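Local coordinates for protein lysine/ornithine decarboxylase (Vibrio vulnificus, PDB 2PLJ) that catalyses the decarboxylation of lysine and ornithine, the latter to putrescine, with a pyridoxal phosphate cofactor held in a beta/alpha barrel, at residues P130-A135 with L153-K158; P56-D61 with P298-V303; A304-Q309 with L374-L379; I197-K202 with R242-L247. All coordinates share one frame; numbering follows the deposited sequence.

Contact 1: residues P130-A135 with L153-K158; sequences PIKRDA and LNELEK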
# COMPACT_ATOMS: atom_id res chain seq x y z
N PRO A 130 -16.82 0.39 13.59
CA PRO A 130 -17.32 -0.31 14.78
C PRO A 130 -16.39 -0.32 15.98
O PRO A 130 -16.87 -0.58 17.10
CB PRO A 130 -17.57 -1.76 14.30
CG PRO A 130 -17.62 -1.66 12.77
CD PRO A 130 -16.60 -0.54 12.47
N ILE A 131 -15.10 -0.02 15.80
CA ILE A 131 -14.17 -0.18 16.93
C ILE A 131 -13.33 1.09 17.11
O ILE A 131 -12.48 1.41 16.26
CB ILE A 131 -13.23 -1.39 16.73
CG1 ILE A 131 -14.05 -2.66 16.48
CG2 ILE A 131 -12.26 -1.49 17.94
CD1 ILE A 131 -14.79 -3.25 17.69
N LYS A 132 -13.60 1.79 18.21
CA LYS A 132 -13.13 3.15 18.32
C LYS A 132 -12.40 3.38 19.63
O LYS A 132 -12.82 2.89 20.69
CB LYS A 132 -14.30 4.13 18.22
CG LYS A 132 -15.08 4.11 16.88
CD LYS A 132 -16.47 4.80 16.96
CE LYS A 132 -17.46 3.97 17.81
NZ LYS A 132 -17.52 2.51 17.43
N ARG A 133 -11.33 4.17 19.56
CA ARG A 133 -10.71 4.64 20.79
C ARG A 133 -11.56 5.79 21.35
O ARG A 133 -12.29 6.44 20.59
CB ARG A 133 -9.30 5.14 20.50
CG ARG A 133 -8.42 4.03 19.94
CD ARG A 133 -7.20 4.61 19.27
NE ARG A 133 -7.61 5.30 18.05
CZ ARG A 133 -6.78 5.65 17.07
NH1 ARG A 133 -5.48 5.40 17.17
NH2 ARG A 133 -7.26 6.29 15.99
N ASP A 134 -11.43 6.05 22.64
CA ASP A 134 -12.18 7.16 23.24
C ASP A 134 -11.99 8.44 22.41
O ASP A 134 -12.98 9.12 22.09
CB ASP A 134 -11.81 7.37 24.71
CG ASP A 134 -12.65 8.44 25.37
OD1 ASP A 134 -13.89 8.27 25.43
OD2 ASP A 134 -12.07 9.47 25.79
N ALA A 135 -10.74 8.76 22.05
CA ALA A 135 -10.45 9.96 21.24
C ALA A 135 -11.23 10.02 19.91
O ALA A 135 -11.68 11.09 19.50
CB ALA A 135 -8.95 10.13 20.99
N LEU A 153 -20.50 -5.62 23.31
CA LEU A 153 -20.73 -4.99 24.60
C LEU A 153 -19.55 -4.15 25.09
O LEU A 153 -19.76 -3.15 25.81
CB LEU A 153 -21.15 -6.05 25.64
CG LEU A 153 -22.58 -6.59 25.45
CD1 LEU A 153 -22.86 -7.80 26.39
CD2 LEU A 153 -23.65 -5.51 25.65
N ASN A 154 -18.34 -4.55 24.72
CA ASN A 154 -17.12 -3.82 25.06
C ASN A 154 -17.18 -2.42 24.43
O ASN A 154 -16.90 -1.42 25.08
CB ASN A 154 -15.91 -4.62 24.58
CG ASN A 154 -14.57 -3.91 24.80
OD1 ASN A 154 -14.19 -3.00 24.05
ND2 ASN A 154 -13.82 -4.39 25.80
N GLU A 155 -17.57 -2.38 23.17
CA GLU A 155 -17.77 -1.11 22.47
C GLU A 155 -18.92 -0.29 23.10
O GLU A 155 -18.79 0.92 23.31
CB GLU A 155 -18.02 -1.34 20.99
CG GLU A 155 -17.81 -0.09 20.14
CD GLU A 155 -16.31 0.26 19.97
OE1 GLU A 155 -15.44 -0.58 20.36
OE2 GLU A 155 -16.03 1.36 19.44
N LEU A 156 -20.04 -0.95 23.37
CA LEU A 156 -21.18 -0.26 23.97
C LEU A 156 -20.77 0.49 25.25
O LEU A 156 -21.18 1.64 25.47
CB LEU A 156 -22.32 -1.25 24.27
CG LEU A 156 -23.59 -0.59 24.85
CD1 LEU A 156 -24.24 0.33 23.81
CD2 LEU A 156 -24.55 -1.66 25.41
N GLU A 157 -19.94 -0.16 26.08
CA GLU A 157 -19.49 0.42 27.36
C GLU A 157 -18.81 1.78 27.14
O GLU A 157 -18.91 2.67 28.00
CB GLU A 157 -18.55 -0.57 28.09
CG GLU A 157 -18.13 -0.15 29.52
CD GLU A 157 -16.96 0.86 29.55
OE1 GLU A 157 -16.31 1.13 28.50
OE2 GLU A 157 -16.68 1.40 30.64
N LYS A 158 -18.12 1.92 26.00
CA LYS A 158 -17.40 3.15 25.65
C LYS A 158 -18.33 4.37 25.57
O LYS A 158 -17.85 5.51 25.59
CB LYS A 158 -16.65 2.99 24.32
CG LYS A 158 -15.68 1.85 24.36
CD LYS A 158 -14.80 1.85 23.10
CE LYS A 158 -13.87 0.64 23.12
NZ LYS A 158 -13.27 0.44 21.75
O HOH W 1 -15.18 5.87 25.53
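A buried salt-bridge network, Lys132–Glu155–Lys158, joins two neighbouring beta-to-alpha connections of the beta/alpha barrel: the loop that follows strand 125-127 into helix 134-143, and the short helix 153-157 beyond strand 147-150. Glu155 is the hub. Its CG stands anti to the backbone N (chi1 -162°) and the chain then bends at chi2, which sends the carboxylate across to the loop. There Glu155 OE2 is gripped twice by one residue: the backbone N of Lys132 meets it on the syn side at 2.8 Å, and the ammonium NZ of Lys132, brought round by bends at chi3 and chi4, meets it on the anti side at 2.8 Å, tilted from the carboxylate plane. Lys132 NZ also bonds to the carbonyl oxygens of His129 and Val149, so this ammonium has two carbonyl partners besides the carboxylate. The other oxygen, Glu155 OE1, takes Lys158 NZ at 2.8 Å, from above the carboxylate plane. Two ammonium groups on one carboxylate would probably keep it ionised. Ile131 covers its OE1 side, with CD1 3.8 Å from Glu155 OE1. Lys158 NZ reaches Met307 O of the second subunit as well, placing the network at the dimer interface. A water donates to both Asp134 OD1 and Lys158 O, bridging the two segments. The extended Lys158 chain ends with NZ 2.7 Å from Lys132 O, above that carbonyl's plane.

Contact 2: residues P56-D61 with P298-V303; sequences PLLLLD and PAVTSV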
# COMPACT_ATOMS: atom_id res chain seq x y z
N PRO A 56 2.61 10.17 -13.83
CA PRO A 56 1.24 9.65 -14.01
C PRO A 56 0.16 10.55 -13.42
O PRO A 56 0.44 11.37 -12.53
CB PRO A 56 1.28 8.30 -13.27
CG PRO A 56 2.28 8.51 -12.16
CD PRO A 56 3.27 9.58 -12.65
N LEU A 57 -1.07 10.37 -13.90
CA LEU A 57 -2.22 11.22 -13.51
C LEU A 57 -3.42 10.35 -13.22
O LEU A 57 -3.52 9.24 -13.76
CB LEU A 57 -2.61 12.15 -14.67
CG LEU A 57 -1.60 13.17 -15.16
CD1 LEU A 57 -2.13 13.92 -16.37
CD2 LEU A 57 -1.17 14.12 -14.03
N LEU A 58 -4.34 10.89 -12.43
CA LEU A 58 -5.68 10.33 -12.27
C LEU A 58 -6.67 11.44 -12.67
O LEU A 58 -6.68 12.51 -12.04
CB LEU A 58 -5.89 9.90 -10.83
CG LEU A 58 -5.03 8.71 -10.39
CD1 LEU A 58 -5.07 8.59 -8.89
CD2 LEU A 58 -5.56 7.41 -10.99
N LEU A 59 -7.46 11.21 -13.71
CA LEU A 59 -8.42 12.21 -14.18
C LEU A 59 -9.78 11.94 -13.53
O LEU A 59 -10.41 10.92 -13.79
CB LEU A 59 -8.52 12.21 -15.71
CG LEU A 59 -7.19 12.33 -16.47
CD1 LEU A 59 -7.45 12.34 -17.98
CD2 LEU A 59 -6.42 13.59 -16.01
N LEU A 60 -10.20 12.87 -12.69
CA LEU A 60 -11.46 12.75 -11.96
C LEU A 60 -12.54 13.60 -12.63
O LEU A 60 -12.41 14.82 -12.76
CB LEU A 60 -11.25 13.23 -10.52
CG LEU A 60 -12.53 13.52 -9.71
CD1 LEU A 60 -13.31 12.19 -9.54
CD2 LEU A 60 -12.14 14.14 -8.35
N ASP A 61 -13.60 12.93 -13.06
CA ASP A 61 -14.67 13.62 -13.78
C ASP A 61 -15.88 13.75 -12.84
O ASP A 61 -16.61 12.76 -12.58
CB ASP A 61 -15.04 12.87 -15.06
CG ASP A 61 -16.13 13.59 -15.88
OD1 ASP A 61 -16.64 14.64 -15.42
OD2 ASP A 61 -16.47 13.08 -16.99
N PRO A 298 -16.23 4.62 -11.26
CA PRO A 298 -16.23 4.92 -12.72
C PRO A 298 -15.75 6.32 -13.06
O PRO A 298 -15.54 6.63 -14.25
CB PRO A 298 -17.71 4.80 -13.09
CG PRO A 298 -18.32 3.93 -11.98
CD PRO A 298 -17.60 4.41 -10.75
N ALA A 299 -15.57 7.15 -12.04
CA ALA A 299 -15.33 8.58 -12.25
C ALA A 299 -13.86 8.92 -12.48
O ALA A 299 -13.54 10.10 -12.77
CB ALA A 299 -15.89 9.39 -11.06
N VAL A 300 -12.97 7.94 -12.39
CA VAL A 300 -11.54 8.24 -12.50
C VAL A 300 -10.91 7.38 -13.59
O VAL A 300 -11.19 6.18 -13.69
CB VAL A 300 -10.78 8.05 -11.13
CG1 VAL A 300 -9.27 8.24 -11.29
CG2 VAL A 300 -11.36 8.99 -10.04
N THR A 301 -10.07 8.02 -14.41
CA THR A 301 -9.29 7.33 -15.44
C THR A 301 -7.82 7.52 -15.12
O THR A 301 -7.39 8.65 -14.88
CB THR A 301 -9.59 8.02 -16.78
OG1 THR A 301 -11.00 7.93 -17.03
CG2 THR A 301 -8.81 7.31 -17.93
N SER A 302 -7.03 6.44 -15.12
CA SER A 302 -5.61 6.58 -14.79
C SER A 302 -4.82 6.73 -16.08
O SER A 302 -5.22 6.21 -17.12
CB SER A 302 -5.08 5.37 -14.01
OG SER A 302 -5.20 4.17 -14.79
N VAL A 303 -3.71 7.47 -15.99
CA VAL A 303 -2.83 7.68 -17.13
C VAL A 303 -1.41 7.45 -16.64
O VAL A 303 -0.94 8.14 -15.71
CB VAL A 303 -2.97 9.13 -17.72
CG1 VAL A 303 -2.07 9.29 -18.96
CG2 VAL A 303 -4.43 9.45 -18.06
O HOH W 2 -12.30 10.05 -15.80
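Leu58 and Leu60 of one strand flank Val300 of the other, each crossing it at a slant, on one face of an antiparallel pair; Leu57, Leu59, Thr301 and Val303 lie on the other face. The two methyls of Val300 are shared out. Val300 CG1, anti to the backbone N (chi1 175°), lies 3.8 Å from Leu58 CB, while Val300 CG2 meets Leu60 CD1, also at 3.8 Å. Leu58 CD2 reaches Ser302 CB, on its directly opposed neighbour, at 3.7 Å. Leu60 CD1 extends the row to Ala299 CB, 4.1 Å away. On the second face Leu59 CD1 approaches Val303 CG2 diagonally at 4.2 Å. Leu57 and Val303, directly opposed, meet through their CB atoms.

The strands 57-61 and 300-303 run antiparallel, their N-to-C directions 160° apart. Leu57 with Val303 and Leu59 with Thr301 are hydrogen-bonded pairs; Leu58 with Ser302 and Leu60 with Val300 are non-hydrogen-bonded ones. The ladder ends with Asp61 N on Ala299 O at 2.8 Å, nearly along the C=O axis. A water donates to Leu59 O and also bonds Thr301 OG1. Asp61 then caps the following helix through OD1, which binds Asp63 N and Asn408 ND2.

The pair belongs to the beta domain that accompanies the barrel. Strand 403-407 lies along the far edge of 57-61, helix 40-53 packs Ile46 and Val50 on the Leu59 and Val303 face, and helix 62-75 covers Ala299.

Contact 3: residues A304-Q309 with L374-L379; sequences ASVMGQ and LNNGDL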
# COMPACT_ATOMS: atom_id res chain seq x y z
N ALA A 304 -0.75 6.46 -17.22
CA ALA A 304 0.68 6.23 -16.94
C ALA A 304 1.47 6.27 -18.22
O ALA A 304 0.90 6.13 -19.30
CB ALA A 304 0.88 4.86 -16.26
N SER A 305 2.77 6.50 -18.10
CA SER A 305 3.64 6.56 -19.26
C SER A 305 4.75 5.53 -19.16
O SER A 305 5.14 5.11 -18.06
CB SER A 305 4.17 7.98 -19.47
OG SER A 305 5.28 8.26 -18.64
N VAL A 306 5.27 5.14 -20.32
CA VAL A 306 6.32 4.12 -20.40
C VAL A 306 7.69 4.80 -20.15
O VAL A 306 8.10 5.68 -20.91
CB VAL A 306 6.35 3.46 -21.81
CG1 VAL A 306 7.50 2.49 -21.91
CG2 VAL A 306 5.02 2.75 -22.10
N MET A 307 8.37 4.36 -19.09
CA MET A 307 9.72 4.85 -18.74
C MET A 307 10.83 4.18 -19.53
O MET A 307 11.84 4.81 -19.87
CB MET A 307 9.98 4.66 -17.24
CG MET A 307 8.99 5.42 -16.34
SD MET A 307 9.58 5.53 -14.63
CE MET A 307 9.98 3.82 -14.23
N GLY A 308 10.64 2.89 -19.82
CA GLY A 308 11.58 2.10 -20.61
C GLY A 308 10.96 0.75 -20.91
O GLY A 308 9.78 0.49 -20.60
N GLN A 309 11.78 -0.11 -21.49
CA GLN A 309 11.28 -1.37 -22.02
C GLN A 309 12.40 -2.32 -22.37
O GLN A 309 13.51 -1.89 -22.69
CB GLN A 309 10.40 -1.11 -23.25
CG GLN A 309 11.06 -0.26 -24.36
CD GLN A 309 10.13 -0.02 -25.52
OE1 GLN A 309 9.92 -0.90 -26.36
NE2 GLN A 309 9.56 1.17 -25.57
N LEU A 374 4.91 -0.03 -28.27
CA LEU A 374 4.96 1.30 -27.66
C LEU A 374 6.38 1.84 -27.59
O LEU A 374 7.33 1.08 -27.39
CB LEU A 374 4.41 1.24 -26.24
CG LEU A 374 2.99 0.66 -26.09
CD1 LEU A 374 2.67 0.63 -24.61
CD2 LEU A 374 1.99 1.48 -26.90
N ASN A 375 6.51 3.15 -27.76
CA ASN A 375 7.76 3.87 -27.51
C ASN A 375 7.80 4.38 -26.06
O ASN A 375 6.75 4.59 -25.43
CB ASN A 375 7.86 5.07 -28.44
CG ASN A 375 7.90 4.68 -29.90
OD1 ASN A 375 7.22 5.30 -30.73
ND2 ASN A 375 8.69 3.68 -30.24
N ASN A 376 9.01 4.63 -25.55
CA ASN A 376 9.10 5.31 -24.26
C ASN A 376 8.34 6.62 -24.35
O ASN A 376 8.38 7.31 -25.40
CB ASN A 376 10.56 5.59 -23.86
CG ASN A 376 11.37 4.31 -23.65
OD1 ASN A 376 10.81 3.20 -23.54
ND2 ASN A 376 12.69 4.45 -23.62
N GLY A 377 7.64 6.93 -23.27
CA GLY A 377 6.74 8.08 -23.18
C GLY A 377 5.31 7.82 -23.63
O GLY A 377 4.43 8.65 -23.35
N ASP A 378 5.05 6.71 -24.32
CA ASP A 378 3.66 6.37 -24.71
C ASP A 378 2.78 6.08 -23.49
O ASP A 378 3.27 5.67 -22.44
CB ASP A 378 3.59 5.20 -25.68
CG ASP A 378 3.89 5.62 -27.14
OD1 ASP A 378 3.79 6.83 -27.44
OD2 ASP A 378 4.20 4.73 -27.96
N LEU A 379 1.47 6.26 -23.67
CA LEU A 379 0.51 6.21 -22.53
C LEU A 379 -0.30 4.92 -22.43
O LEU A 379 -0.76 4.35 -23.44
CB LEU A 379 -0.42 7.41 -22.59
CG LEU A 379 0.24 8.78 -22.70
CD1 LEU A 379 -0.81 9.89 -22.67
CD2 LEU A 379 1.30 8.98 -21.61
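Val306 is the tight centre of this contact, where segment 304-309 of strand 300-312 meets the turn before strand 379-382 in the beta domain. Val306 N bonds Asp378 O at 3.0 Å and Val306 O accepts Gly377 N at 2.7 Å, the latter in the carbonyl plane and on a lone pair. Val306 CG2, anti to the carbonyl carbon, lies against Asp378 O and meets Leu374 CD1 at 4.0 Å, the two side chains at about a right angle. A type II turn, Asn375 to Asp378, presents Gly377 N and Asp378 O, with Leu374 just before it; Asp378 OD2 accepts Asn375 N and pairs with Lys344. Ser305 CB lies 3.7 Å from Leu379 CD2; Ser305 OG turns to Asp321.

The looser side lies along the turn, where Asn375 and Gly377 are exposed to solvent. Past the classic bulge of Met307 and Gly308 against Tyr319, Gln309 NE2 donates to Leu374 O at 2.9 Å and to Asn376 OD1 at 3.1 Å. It sits above the Asn376 carbonyl plane, the Gln309 and Asn376 amide planes being 58° apart. Asn376 ND2 bonds Asn154 OD1 of the second subunit. Asn376 thus has OD1 and ND2 both engaged, which probably fixes its amide rotation; through the ND2 bond the turn is tied to the second subunit.

Contact 4: residues I197-K202 with R242-L247; sequences IIETAK and RGLPAL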
# COMPACT_ATOMS: atom_id res chain seq x y z
N ILE A 197 -27.31 -6.55 23.19
CA ILE A 197 -26.77 -5.19 23.14
C ILE A 197 -27.88 -4.14 23.33
O ILE A 197 -27.71 -3.16 24.06
CB ILE A 197 -26.00 -4.96 21.81
CG1 ILE A 197 -24.69 -5.77 21.82
CG2 ILE A 197 -25.69 -3.48 21.63
CD1 ILE A 197 -24.01 -5.89 20.44
N ILE A 198 -29.02 -4.37 22.70
CA ILE A 198 -30.12 -3.40 22.71
C ILE A 198 -30.75 -3.34 24.13
O ILE A 198 -31.00 -2.25 24.68
CB ILE A 198 -31.14 -3.67 21.60
CG1 ILE A 198 -30.51 -3.39 20.21
CG2 ILE A 198 -32.41 -2.81 21.77
CD1 ILE A 198 -31.28 -3.93 19.05
N GLU A 199 -30.95 -4.51 24.73
CA GLU A 199 -31.42 -4.57 26.11
C GLU A 199 -30.44 -3.90 27.10
O GLU A 199 -30.88 -3.22 28.05
CB GLU A 199 -31.75 -6.01 26.52
CG GLU A 199 -32.77 -6.09 27.63
CD GLU A 199 -33.35 -7.49 27.83
OE1 GLU A 199 -33.40 -8.26 26.83
OE2 GLU A 199 -33.74 -7.82 28.97
N THR A 200 -29.13 -4.11 26.89
CA THR A 200 -28.10 -3.51 27.74
C THR A 200 -28.06 -1.98 27.56
O THR A 200 -27.92 -1.24 28.56
CB THR A 200 -26.71 -4.15 27.53
OG1 THR A 200 -26.82 -5.57 27.73
CG2 THR A 200 -25.69 -3.62 28.52
N ALA A 201 -28.22 -1.51 26.32
CA ALA A 201 -28.27 -0.07 26.05
C ALA A 201 -29.43 0.57 26.82
O ALA A 201 -29.29 1.66 27.37
CB ALA A 201 -28.41 0.18 24.54
N LYS A 202 -30.57 -0.12 26.89
CA LYS A 202 -31.70 0.42 27.66
C LYS A 202 -31.35 0.55 29.15
O LYS A 202 -31.61 1.58 29.78
CB LYS A 202 -32.97 -0.41 27.49
CG LYS A 202 -34.19 0.27 28.16
CD LYS A 202 -35.39 -0.63 28.23
CE LYS A 202 -36.59 0.11 28.84
NZ LYS A 202 -37.88 -0.51 28.39
N ARG A 242 -40.25 -7.52 23.06
CA ARG A 242 -39.60 -7.48 24.36
C ARG A 242 -39.92 -6.22 25.17
O ARG A 242 -39.41 -6.05 26.28
CB ARG A 242 -38.09 -7.64 24.21
CG ARG A 242 -37.66 -9.03 23.81
CD ARG A 242 -36.15 -9.17 23.88
NE ARG A 242 -35.68 -10.47 23.41
CZ ARG A 242 -34.43 -10.92 23.58
NH1 ARG A 242 -33.53 -10.19 24.23
NH2 ARG A 242 -34.09 -12.10 23.09
N GLY A 243 -40.75 -5.33 24.61
CA GLY A 243 -41.11 -4.08 25.28
C GLY A 243 -40.02 -3.02 25.30
O GLY A 243 -40.07 -2.08 26.10
N LEU A 244 -39.03 -3.15 24.42
CA LEU A 244 -37.92 -2.19 24.33
C LEU A 244 -38.29 -1.06 23.34
O LEU A 244 -39.22 -1.23 22.53
CB LEU A 244 -36.63 -2.91 23.88
CG LEU A 244 -36.00 -3.93 24.83
CD1 LEU A 244 -35.03 -4.83 24.08
CD2 LEU A 244 -35.33 -3.28 26.03
N PRO A 245 -37.61 0.10 23.43
CA PRO A 245 -37.94 1.17 22.47
C PRO A 245 -37.81 0.70 21.01
O PRO A 245 -36.82 0.07 20.66
CB PRO A 245 -36.88 2.25 22.76
CG PRO A 245 -36.44 1.98 24.16
CD PRO A 245 -36.58 0.51 24.40
N ALA A 246 -38.82 1.00 20.19
CA ALA A 246 -38.83 0.60 18.77
C ALA A 246 -37.70 1.27 18.01
O ALA A 246 -37.39 2.45 18.25
CB ALA A 246 -40.19 0.93 18.13
N LEU A 247 -37.09 0.52 17.09
CA LEU A 247 -35.94 1.05 16.31
C LEU A 247 -36.39 1.89 15.13
O LEU A 247 -37.35 1.52 14.42
CB LEU A 247 -35.04 -0.09 15.84
CG LEU A 247 -34.54 -1.03 16.95
CD1 LEU A 247 -33.46 -1.96 16.38
CD2 LEU A 247 -34.02 -0.25 18.16
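Leu244 points at helix segment 197-202 and splits its methyls between Ile198 and Lys202, in a contact that is mainly apolar. Leu244 CD1 slants against Ile198 CG2 at 4.0 Å, while Leu244 CD2 lies on the aliphatic chain of Lys202, only 3.4 Å from Lys202 CD, a tight carbon contact. The Glu199 and Leu244 side chains cross at about a right angle, CG beside CD2. Lys202 stays extended, CG anti to the backbone N (chi1 -173°), and its CD also brushes Pro245 CD at 4.2 Å. Deeper in, Ile198 CD1 and Leu247 CD1 meet end to end, 4.0 Å apart.

Helices 191-203 and 223-241 are successive outer helices of the beta/alpha barrel, and the loop leads from the second into strand 249-251. Gly243 ends helix 223-241 in a Schellman motif, with positive phi, after which Leu244 faces helix 191-203. Val239 and strand 207-212, through Leu211, close the inner side around Ile198.

The polar part is thin and lies at the surface. Arg242 NH1 and Glu199 OE1 form a salt bridge at 3.2 Å with a weak hydrogen bond of 132°. The carboxylate oxygen comes to the edge of the guanidinium, near its plane, but the two planes are turned 85° apart.

In the fold
From the N terminus, strand 57-61 opens the longest loop, closed by contact 2 when strand 300-312 returns beside it. Contacts 1 and 4 are nested in that loop, one after the other: 130-135 with 153-158, then 197-202 with 242-247, each joining neighbouring parts of the barrel. They touch through Leu153 and Leu156 on helix 191-203. Contact 3 follows in series, starting where contact 2 ends on strand 300-312 and closing its loop when 374-379 returns to 304-309; Val303 and Leu379 pack between them, within the beta domain. Contacts 1 and 3 lie about 50 Å apart between centres in one chain, yet contact 1 meets contact 3 of the second subunit, barrel to beta domain, across the dimer interface.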